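Local coordinates for protein succinylglutamate desuccinylase (Chromobacterium violaceum, PDB 1YW4) that probably hydrolyses N-succinyl-L-glutamate to succinate and L-glutamate with a zinc ion, the last step of arginine breakdown by the AST pathway, at residues A[155-167]-A[180-194]. Numbering follows the deposited sequence.
Sequences SVFEKFAIYPFLH and LQRCGIEAVLLHTQP
Ile-162 and His-191 illustrate how a strand meets the residue just past the end of its parallel neighbour: the CG2 methyl of Ile-162 sits over one face of the imidazole, 3.7 Å from the centroid of the His-191 ring. The isoleucine divides its branches between two partners. Its first torsion (chi1 -51°) sets CG2 anti to the backbone N, over the imidazole, and chi2 (-59°) turns CD1 alongside Leu-189, 3.7 Å from its CD2. On the other face of the sheet Tyr-163 meets Leu-190 through CB, 3.8 Å from CD2 of the leucine, while the phenol reaches away, its hydroxyl hydrogen-bonded to the backbone N of Lys-173. Back on the face of Ile-162, where the strand pair starts, CB of Ala-187 lies over the ring of Phe-157, from the loop leading into strand 160-163, a CH-pi contact displaced toward the rim. Phe-165, past the strand, lays a ring face over the peptide of Thr-192 and Gln-193, with Pro-194 CD 3.4 Å from its CD1. Nearly straight backbone hydrogen bonds fix this register, among them Tyr-163 N to Leu-189 O (2.6 Å). Strands 160-163 and 187-190, joined through helix 174-181, run parallel, 20° apart, but antiparallel to neighbouring 209-215, which carries the predicted active-site Glu-214 close to Phe-160: the mixed sheet of the zinc-exopeptidase-like catalytic domain of the AspA/AstE family.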
ATOM      1  N   SER A 155      -2.464 -19.979 -11.989  1.00 18.33           N
ATOM      2  CA  SER A 155      -1.958 -18.846 -11.238  1.00 21.32           C
ATOM      3  C   SER A 155      -0.510 -19.012 -10.777  1.00 21.46           C
ATOM      4  O   SER A 155      -0.054 -20.127 -10.545  1.00 21.55           O
ATOM      5  CB  SER A 155      -2.864 -18.613 -10.027  1.00 20.96           C
ATOM      6  OG  SER A 155      -2.296 -17.693  -9.121  1.00 21.60           O
ATOM      7  N   VAL A 156       0.211 -17.901 -10.649  1.00 24.13           N
ATOM      8  CA  VAL A 156       1.596 -17.950 -10.184  1.00 25.14           C
ATOM      9  C   VAL A 156       1.591 -18.516  -8.770  1.00 24.94           C
ATOM     10  O   VAL A 156       2.519 -19.215  -8.360  1.00 24.10           O
ATOM     11  CB  VAL A 156       2.237 -16.553 -10.151  1.00 26.27           C
ATOM     12  CG1 VAL A 156       3.582 -16.615  -9.415  1.00 27.92           C
ATOM     13  CG2 VAL A 156       2.430 -16.043 -11.570  1.00 26.30           C
ATOM     14  N   PHE A 157       0.535 -18.197  -8.027  1.00 23.55           N
ATOM     15  CA  PHE A 157       0.376 -18.690  -6.668  1.00 24.41           C
ATOM     16  C   PHE A 157      -0.721 -19.742  -6.727  1.00 25.32           C
ATOM     17  O   PHE A 157      -1.898 -19.432  -6.550  1.00 26.36           O
ATOM     18  CB  PHE A 157      -0.022 -17.546  -5.723  1.00 24.10           C
ATOM     19  CG  PHE A 157       1.009 -16.454  -5.633  1.00 23.53           C
ATOM     20  CD1 PHE A 157       2.238 -16.689  -5.025  1.00 23.76           C
ATOM     21  CD2 PHE A 157       0.755 -15.197  -6.164  1.00 23.24           C
ATOM     22  CE1 PHE A 157       3.203 -15.683  -4.949  1.00 23.36           C
ATOM     23  CE2 PHE A 157       1.713 -14.180  -6.094  1.00 24.15           C
ATOM     24  CZ  PHE A 157       2.937 -14.428  -5.484  1.00 25.11           C
ATOM     25  N   GLU A 158      -0.314 -20.974  -7.017  1.00 26.09           N
ATOM     26  CA  GLU A 158      -1.202 -22.128  -7.133  1.00 27.01           C
ATOM     27  C   GLU A 158      -2.453 -22.002  -6.274  1.00 25.49           C
ATOM     28  O   GLU A 158      -3.568 -21.923  -6.783  1.00 24.51           O
ATOM     29  CB  GLU A 158      -0.440 -23.396  -6.729  1.00 30.74           C
ATOM     30  CG  GLU A 158      -0.294 -24.437  -7.825  1.00 38.64           C
ATOM     31  CD  GLU A 158      -1.549 -25.259  -8.025  1.00 42.40           C
ATOM     32  OE1 GLU A 158      -1.942 -25.971  -7.074  1.00 44.17           O
ATOM     33  OE2 GLU A 158      -2.137 -25.198  -9.129  1.00 44.83           O
ATOM     34  N   LYS A 159      -2.255 -21.978  -4.965  1.00 23.52           N
ATOM     35  CA  LYS A 159      -3.361 -21.870  -4.039  1.00 23.60           C
ATOM     36  C   LYS A 159      -3.330 -20.511  -3.353  1.00 22.35           C
ATOM     37  O   LYS A 159      -2.307 -20.118  -2.792  1.00 19.25           O
ATOM     38  CB  LYS A 159      -3.265 -23.000  -3.016  1.00 24.77           C
ATOM     39  CG  LYS A 159      -3.301 -24.384  -3.662  1.00 27.72           C
ATOM     40  CD  LYS A 159      -2.916 -25.474  -2.685  1.00 32.27           C
ATOM     41  CE  LYS A 159      -1.475 -25.321  -2.236  1.00 36.30           C
ATOM     42  NZ  LYS A 159      -1.098 -26.323  -1.195  1.00 38.62           N
ATOM     43  N   PHE A 160      -4.439 -19.778  -3.423  1.00 17.86           N
ATOM     44  CA  PHE A 160      -4.488 -18.477  -2.780  1.00 16.92           C
ATOM     45  C   PHE A 160      -5.858 -18.173  -2.192  1.00 17.01           C
ATOM     46  O   PHE A 160      -6.846 -18.841  -2.499  1.00 15.48           O
ATOM     47  CB  PHE A 160      -4.029 -17.374  -3.751  1.00 15.29           C
ATOM     48  CG  PHE A 160      -4.981 -17.101  -4.891  1.00 16.13           C
ATOM     49  CD1 PHE A 160      -5.987 -16.152  -4.762  1.00 15.91           C
ATOM     50  CD2 PHE A 160      -4.865 -17.794  -6.100  1.00 16.31           C
ATOM     51  CE1 PHE A 160      -6.868 -15.896  -5.817  1.00 15.56           C
ATOM     52  CE2 PHE A 160      -5.739 -17.548  -7.157  1.00 12.70           C
ATOM     53  CZ  PHE A 160      -6.741 -16.598  -7.015  1.00 16.79           C
ATOM     54  N   ALA A 161      -5.902 -17.178  -1.317  1.00 17.36           N
ATOM     55  CA  ALA A 161      -7.147 -16.805  -0.674  1.00 18.63           C
ATOM     56  C   ALA A 161      -7.510 -15.360  -0.959  1.00 18.44           C
ATOM     57  O   ALA A 161      -6.650 -14.534  -1.265  1.00 18.06           O
ATOM     58  CB  ALA A 161      -7.041 -17.026   0.831  1.00 16.80           C
ATOM     59  N   ILE A 162      -8.802 -15.074  -0.852  1.00 18.36           N
ATOM     60  CA  ILE A 162      -9.323 -13.733  -1.046  1.00 19.35           C
ATOM     61  C   ILE A 162      -9.908 -13.331   0.299  1.00 20.34           C
ATOM     62  O   ILE A 162     -10.777 -14.026   0.831  1.00 18.75           O
ATOM     63  CB  ILE A 162     -10.464 -13.700  -2.080  1.00 20.03           C
ATOM     64  CG1 ILE A 162     -10.038 -14.417  -3.366  1.00 22.10           C
ATOM     65  CG2 ILE A 162     -10.865 -12.262  -2.343  1.00 18.58           C
ATOM     66  CD1 ILE A 162      -8.816 -13.838  -4.043  1.00 24.68           C
ATOM     67  N   TYR A 163      -9.417 -12.227   0.854  1.00 21.00           N
ATOM     68  CA  TYR A 163      -9.887 -11.728   2.144  1.00 22.88           C
ATOM     69  C   TYR A 163     -10.897 -10.618   1.874  1.00 24.28           C
ATOM     70  O   TYR A 163     -10.551  -9.563   1.341  1.00 25.41           O
ATOM     71  CB  TYR A 163      -8.703 -11.182   2.953  1.00 24.15           C
ATOM     72  CG  TYR A 163      -8.839 -11.280   4.464  1.00 26.23           C
ATOM     73  CD1 TYR A 163      -7.742 -11.636   5.251  1.00 24.75           C
ATOM     74  CD2 TYR A 163     -10.046 -10.995   5.112  1.00 26.26           C
ATOM     75  CE1 TYR A 163      -7.833 -11.709   6.640  1.00 25.76           C
ATOM     76  CE2 TYR A 163     -10.149 -11.064   6.509  1.00 25.60           C
ATOM     77  CZ  TYR A 163      -9.039 -11.422   7.263  1.00 25.12           C
ATOM     78  OH  TYR A 163      -9.123 -11.498   8.632  1.00 24.88           O
ATOM     79  N   PRO A 164     -12.167 -10.847   2.234  1.00 24.44           N
ATOM     80  CA  PRO A 164     -13.229  -9.860   2.024  1.00 26.08           C
ATOM     81  C   PRO A 164     -12.942  -8.490   2.624  1.00 27.09           C
ATOM     82  O   PRO A 164     -12.172  -8.358   3.582  1.00 26.11           O
ATOM     83  CB  PRO A 164     -14.453 -10.531   2.653  1.00 25.12           C
ATOM     84  CG  PRO A 164     -13.856 -11.411   3.708  1.00 25.97           C
ATOM     85  CD  PRO A 164     -12.673 -12.003   2.987  1.00 24.20           C
ATOM     86  N   PHE A 165     -13.563  -7.468   2.044  1.00 29.29           N
ATOM     87  CA  PHE A 165     -13.397  -6.102   2.520  1.00 32.89           C
ATOM     88  C   PHE A 165     -13.893  -6.003   3.963  1.00 34.93           C
ATOM     89  O   PHE A 165     -15.039  -6.342   4.258  1.00 36.26           O
ATOM     90  CB  PHE A 165     -14.193  -5.133   1.639  1.00 33.59           C
ATOM     91  CG  PHE A 165     -14.104  -3.694   2.082  1.00 35.49           C
ATOM     92  CD1 PHE A 165     -15.199  -2.842   1.937  1.00 35.34           C
ATOM     93  CD2 PHE A 165     -12.932  -3.191   2.646  1.00 34.05           C
ATOM     94  CE1 PHE A 165     -15.133  -1.509   2.349  1.00 36.51           C
ATOM     95  CE2 PHE A 165     -12.852  -1.859   3.061  1.00 36.56           C
ATOM     96  CZ  PHE A 165     -13.960  -1.016   2.912  1.00 35.27           C
ATOM     97  N   LEU A 166     -13.024  -5.544   4.859  1.00 37.48           N
ATOM     98  CA  LEU A 166     -13.374  -5.393   6.271  1.00 39.43           C
ATOM     99  C   LEU A 166     -13.625  -3.921   6.591  1.00 41.36           C
ATOM    100  O   LEU A 166     -12.714  -3.096   6.495  1.00 42.22           O
ATOM    101  CB  LEU A 166     -12.238  -5.921   7.154  1.00 37.70           C
ATOM    102  CG  LEU A 166     -11.863  -7.400   7.020  1.00 38.45           C
ATOM    103  CD1 LEU A 166     -10.666  -7.701   7.906  1.00 38.11           C
ATOM    104  CD2 LEU A 166     -13.046  -8.274   7.411  1.00 37.95           C
ATOM    105  N   HIS A 167     -14.856  -3.591   6.969  1.00 43.27           N
ATOM    106  CA  HIS A 167     -15.195  -2.209   7.303  1.00 44.22           C
ATOM    107  C   HIS A 167     -14.690  -1.848   8.698  1.00 45.70           C
ATOM    108  O   HIS A 167     -15.396  -1.206   9.483  1.00 47.63           O
ATOM    109  CB  HIS A 167     -16.712  -1.986   7.237  1.00 45.11           C
ATOM    110  CG  HIS A 167     -17.317  -2.291   5.901  1.00 45.23           C
ATOM    111  ND1 HIS A 167     -18.390  -1.588   5.394  1.00 46.37           N
ATOM    112  CD2 HIS A 167     -17.016  -3.235   4.977  1.00 45.00           C
ATOM    113  CE1 HIS A 167     -18.723  -2.086   4.217  1.00 45.73           C
ATOM    114  NE2 HIS A 167     -17.905  -3.086   3.940  1.00 44.77           N
ATOM    115  N   LEU A 180      -4.006 -20.332   7.237  1.00 24.73           N
ATOM    116  CA  LEU A 180      -4.060 -20.425   5.787  1.00 28.02           C
ATOM    117  C   LEU A 180      -2.667 -20.728   5.246  1.00 29.74           C
ATOM    118  O   LEU A 180      -2.497 -21.606   4.393  1.00 29.24           O
ATOM    119  CB  LEU A 180      -4.580 -19.114   5.190  1.00 26.36           C
ATOM    120  CG  LEU A 180      -6.042 -18.784   5.501  1.00 26.20           C
ATOM    121  CD1 LEU A 180      -6.381 -17.387   4.993  1.00 27.90           C
ATOM    122  CD2 LEU A 180      -6.945 -19.828   4.853  1.00 26.15           C
ATOM    123  N   GLN A 181      -1.674 -20.006   5.755  1.00 32.34           N
ATOM    124  CA  GLN A 181      -0.290 -20.192   5.326  1.00 36.09           C
ATOM    125  C   GLN A 181       0.119 -21.647   5.517  1.00 37.06           C
ATOM    126  O   GLN A 181       0.509 -22.320   4.563  1.00 37.05           O
ATOM    127  CB  GLN A 181       0.649 -19.289   6.130  1.00 37.28           C
ATOM    128  CG  GLN A 181       2.071 -19.256   5.599  1.00 41.01           C
ATOM    129  CD  GLN A 181       3.005 -18.476   6.497  1.00 42.75           C
ATOM    130  OE1 GLN A 181       4.051 -17.999   6.056  1.00 45.49           O
ATOM    131  NE2 GLN A 181       2.640 -18.352   7.768  1.00 41.67           N
ATOM    132  N   ARG A 182       0.041 -22.128   6.752  1.00 40.04           N
ATOM    133  CA  ARG A 182       0.392 -23.512   7.035  1.00 42.74           C
ATOM    134  C   ARG A 182      -0.781 -24.403   6.644  1.00 43.26           C
ATOM    135  O   ARG A 182      -1.277 -25.195   7.443  1.00 45.37           O
ATOM    136  CB  ARG A 182       0.735 -23.694   8.519  1.00 45.48           C
ATOM    137  CG  ARG A 182       2.181 -23.346   8.873  1.00 47.67           C
ATOM    138  CD  ARG A 182       2.444 -21.845   8.827  1.00 50.38           C
ATOM    139  NE  ARG A 182       3.864 -21.523   8.672  1.00 52.49           N
ATOM    140  CZ  ARG A 182       4.826 -21.870   9.526  1.00 53.77           C
ATOM    141  NH1 ARG A 182       4.540 -22.565  10.620  1.00 52.95           N
ATOM    142  NH2 ARG A 182       6.084 -21.517   9.284  1.00 53.94           N
ATOM    143  N   CYS A 183      -1.223 -24.251   5.402  1.00 42.44           N
ATOM    144  CA  CYS A 183      -2.335 -25.022   4.867  1.00 41.48           C
ATOM    145  C   CYS A 183      -2.114 -25.225   3.374  1.00 39.26           C
ATOM    146  O   CYS A 183      -2.670 -26.141   2.764  1.00 40.22           O
ATOM    147  CB  CYS A 183      -3.641 -24.268   5.098  1.00 43.49           C
ATOM    148  SG  CYS A 183      -5.044 -24.886   4.173  1.00 45.42           S
ATOM    149  N   GLY A 184      -1.302 -24.351   2.792  1.00 36.23           N
ATOM    150  CA  GLY A 184      -1.013 -24.436   1.376  1.00 32.85           C
ATOM    151  C   GLY A 184      -1.180 -23.107   0.666  1.00 29.67           C
ATOM    152  O   GLY A 184      -0.580 -22.886  -0.382  1.00 29.73           O
ATOM    153  N   ILE A 185      -2.002 -22.220   1.225  1.00 27.40           N
ATOM    154  CA  ILE A 185      -2.220 -20.913   0.614  1.00 24.06           C
ATOM    155  C   ILE A 185      -0.860 -20.245   0.448  1.00 24.90           C
ATOM    156  O   ILE A 185      -0.075 -20.185   1.394  1.00 24.65           O
ATOM    157  CB  ILE A 185      -3.119 -20.023   1.497  1.00 22.32           C
ATOM    158  CG1 ILE A 185      -4.428 -20.757   1.813  1.00 20.98           C
ATOM    159  CG2 ILE A 185      -3.409 -18.714   0.787  1.00 19.46           C
ATOM    160  CD1 ILE A 185      -5.208 -21.179   0.572  1.00 15.38           C
ATOM    161  N   GLU A 186      -0.590 -19.740  -0.753  1.00 23.03           N
ATOM    162  CA  GLU A 186       0.688 -19.110  -1.050  1.00 24.41           C
ATOM    163  C   GLU A 186       0.585 -17.598  -1.207  1.00 23.85           C
ATOM    164  O   GLU A 186       1.597 -16.920  -1.378  1.00 22.49           O
ATOM    165  CB  GLU A 186       1.274 -19.718  -2.330  1.00 28.21           C
ATOM    166  CG  GLU A 186       1.267 -21.242  -2.349  1.00 32.18           C
ATOM    167  CD  GLU A 186       1.739 -21.816  -3.672  1.00 35.34           C
ATOM    168  OE1 GLU A 186       1.581 -23.038  -3.881  1.00 38.88           O
ATOM    169  OE2 GLU A 186       2.272 -21.052  -4.504  1.00 36.61           O
ATOM    170  N   ALA A 187      -0.636 -17.073  -1.151  1.00 22.70           N
ATOM    171  CA  ALA A 187      -0.862 -15.641  -1.296  1.00 22.43           C
ATOM    172  C   ALA A 187      -2.282 -15.265  -0.896  1.00 21.67           C
ATOM    173  O   ALA A 187      -3.198 -16.085  -0.985  1.00 19.81           O
ATOM    174  CB  ALA A 187      -0.597 -15.215  -2.736  1.00 22.70           C
ATOM    175  N   VAL A 188      -2.459 -14.022  -0.458  1.00 21.05           N
ATOM    176  CA  VAL A 188      -3.774 -13.542  -0.050  1.00 19.19           C
ATOM    177  C   VAL A 188      -4.097 -12.189  -0.680  1.00 20.11           C
ATOM    178  O   VAL A 188      -3.285 -11.265  -0.647  1.00 17.99           O
ATOM    179  CB  VAL A 188      -3.875 -13.395   1.486  1.00 18.16           C
ATOM    180  CG1 VAL A 188      -5.298 -13.007   1.876  1.00 20.76           C
ATOM    181  CG2 VAL A 188      -3.475 -14.687   2.163  1.00 17.98           C
ATOM    182  N   LEU A 189      -5.275 -12.092  -1.284  1.00 19.77           N
ATOM    183  CA  LEU A 189      -5.723 -10.842  -1.883  1.00 20.86           C
ATOM    184  C   LEU A 189      -6.684 -10.217  -0.870  1.00 21.52           C
ATOM    185  O   LEU A 189      -7.641 -10.861  -0.441  1.00 18.29           O
ATOM    186  CB  LEU A 189      -6.458 -11.100  -3.204  1.00 20.26           C
ATOM    187  CG  LEU A 189      -7.151  -9.888  -3.834  1.00 20.44           C
ATOM    188  CD1 LEU A 189      -6.104  -8.901  -4.342  1.00 22.07           C
ATOM    189  CD2 LEU A 189      -8.039 -10.342  -4.991  1.00 22.01           C
ATOM    190  N   LEU A 190      -6.414  -8.978  -0.477  1.00 23.58           N
ATOM    191  CA  LEU A 190      -7.260  -8.270   0.482  1.00 25.95           C
ATOM    192  C   LEU A 190      -8.178  -7.328  -0.292  1.00 28.37           C
ATOM    193  O   LEU A 190      -7.708  -6.402  -0.959  1.00 27.15           O
ATOM    194  CB  LEU A 190      -6.391  -7.458   1.445  1.00 27.74           C
ATOM    195  CG  LEU A 190      -5.090  -8.103   1.954  1.00 28.12           C
ATOM    196  CD1 LEU A 190      -4.245  -7.038   2.658  1.00 28.82           C
ATOM    197  CD2 LEU A 190      -5.396  -9.259   2.891  1.00 28.95           C
ATOM    198  N   HIS A 191      -9.484  -7.572  -0.211  1.00 30.77           N
ATOM    199  CA  HIS A 191     -10.464  -6.738  -0.902  1.00 32.27           C
ATOM    200  C   HIS A 191     -10.562  -5.371  -0.236  1.00 33.17           C
ATOM    201  O   HIS A 191     -10.633  -5.273   0.987  1.00 33.30           O
ATOM    202  CB  HIS A 191     -11.834  -7.417  -0.904  1.00 31.25           C
ATOM    203  CG  HIS A 191     -12.086  -8.263  -2.114  1.00 33.58           C
ATOM    204  ND1 HIS A 191     -13.188  -9.081  -2.233  1.00 34.17           N
ATOM    205  CD2 HIS A 191     -11.394  -8.395  -3.271  1.00 33.37           C
ATOM    206  CE1 HIS A 191     -13.166  -9.680  -3.411  1.00 34.48           C
ATOM    207  NE2 HIS A 191     -12.088  -9.281  -4.060  1.00 34.50           N
ATOM    208  N   THR A 192     -10.569  -4.318  -1.049  1.00 34.56           N
ATOM    209  CA  THR A 192     -10.643  -2.959  -0.526  1.00 36.35           C
ATOM    210  C   THR A 192     -12.018  -2.337  -0.714  1.00 36.92           C
ATOM    211  O   THR A 192     -12.239  -1.174  -0.378  1.00 37.10           O
ATOM    212  CB  THR A 192      -9.582  -2.058  -1.184  1.00 34.97           C
ATOM    213  OG1 THR A 192      -9.630  -2.220  -2.605  1.00 36.60           O
ATOM    214  CG2 THR A 192      -8.197  -2.423  -0.686  1.00 36.95           C
ATOM    215  N   GLN A 193     -12.943  -3.123  -1.254  1.00 37.20           N
ATOM    216  CA  GLN A 193     -14.307  -2.662  -1.475  1.00 36.36           C
ATOM    217  C   GLN A 193     -15.271  -3.834  -1.319  1.00 35.50           C
ATOM    218  O   GLN A 193     -14.890  -4.991  -1.509  1.00 34.85           O
ATOM    219  CB  GLN A 193     -14.457  -2.053  -2.875  1.00 38.99           C
ATOM    220  CG  GLN A 193     -13.684  -0.750  -3.101  1.00 43.35           C
ATOM    221  CD  GLN A 193     -12.299  -0.965  -3.689  1.00 45.46           C
ATOM    222  OE1 GLN A 193     -11.514  -0.022  -3.826  1.00 46.88           O
ATOM    223  NE2 GLN A 193     -11.993  -2.207  -4.049  1.00 47.48           N
ATOM    224  N   PRO A 194     -16.534  -3.551  -0.967  1.00 32.04           N
ATOM    225  CA  PRO A 194     -17.532  -4.610  -0.797  1.00 30.41           C
ATOM    226  C   PRO A 194     -17.732  -5.395  -2.087  1.00 28.75           C
ATOM    227  O   PRO A 194     -17.604  -4.842  -3.185  1.00 26.59           O
ATOM    228  CB  PRO A 194     -18.788  -3.840  -0.394  1.00 31.79           C
ATOM    229  CG  PRO A 194     -18.605  -2.517  -1.088  1.00 33.55           C
ATOM    230  CD  PRO A 194     -17.147  -2.223  -0.811  1.00 32.98           C
TER
HETATM  231  O   HOH W   1      -9.838  -6.921   3.127  1.00 34.80           O
HETATM  232  O   HOH W   2     -15.429  -7.783  -0.298  1.00 20.71           O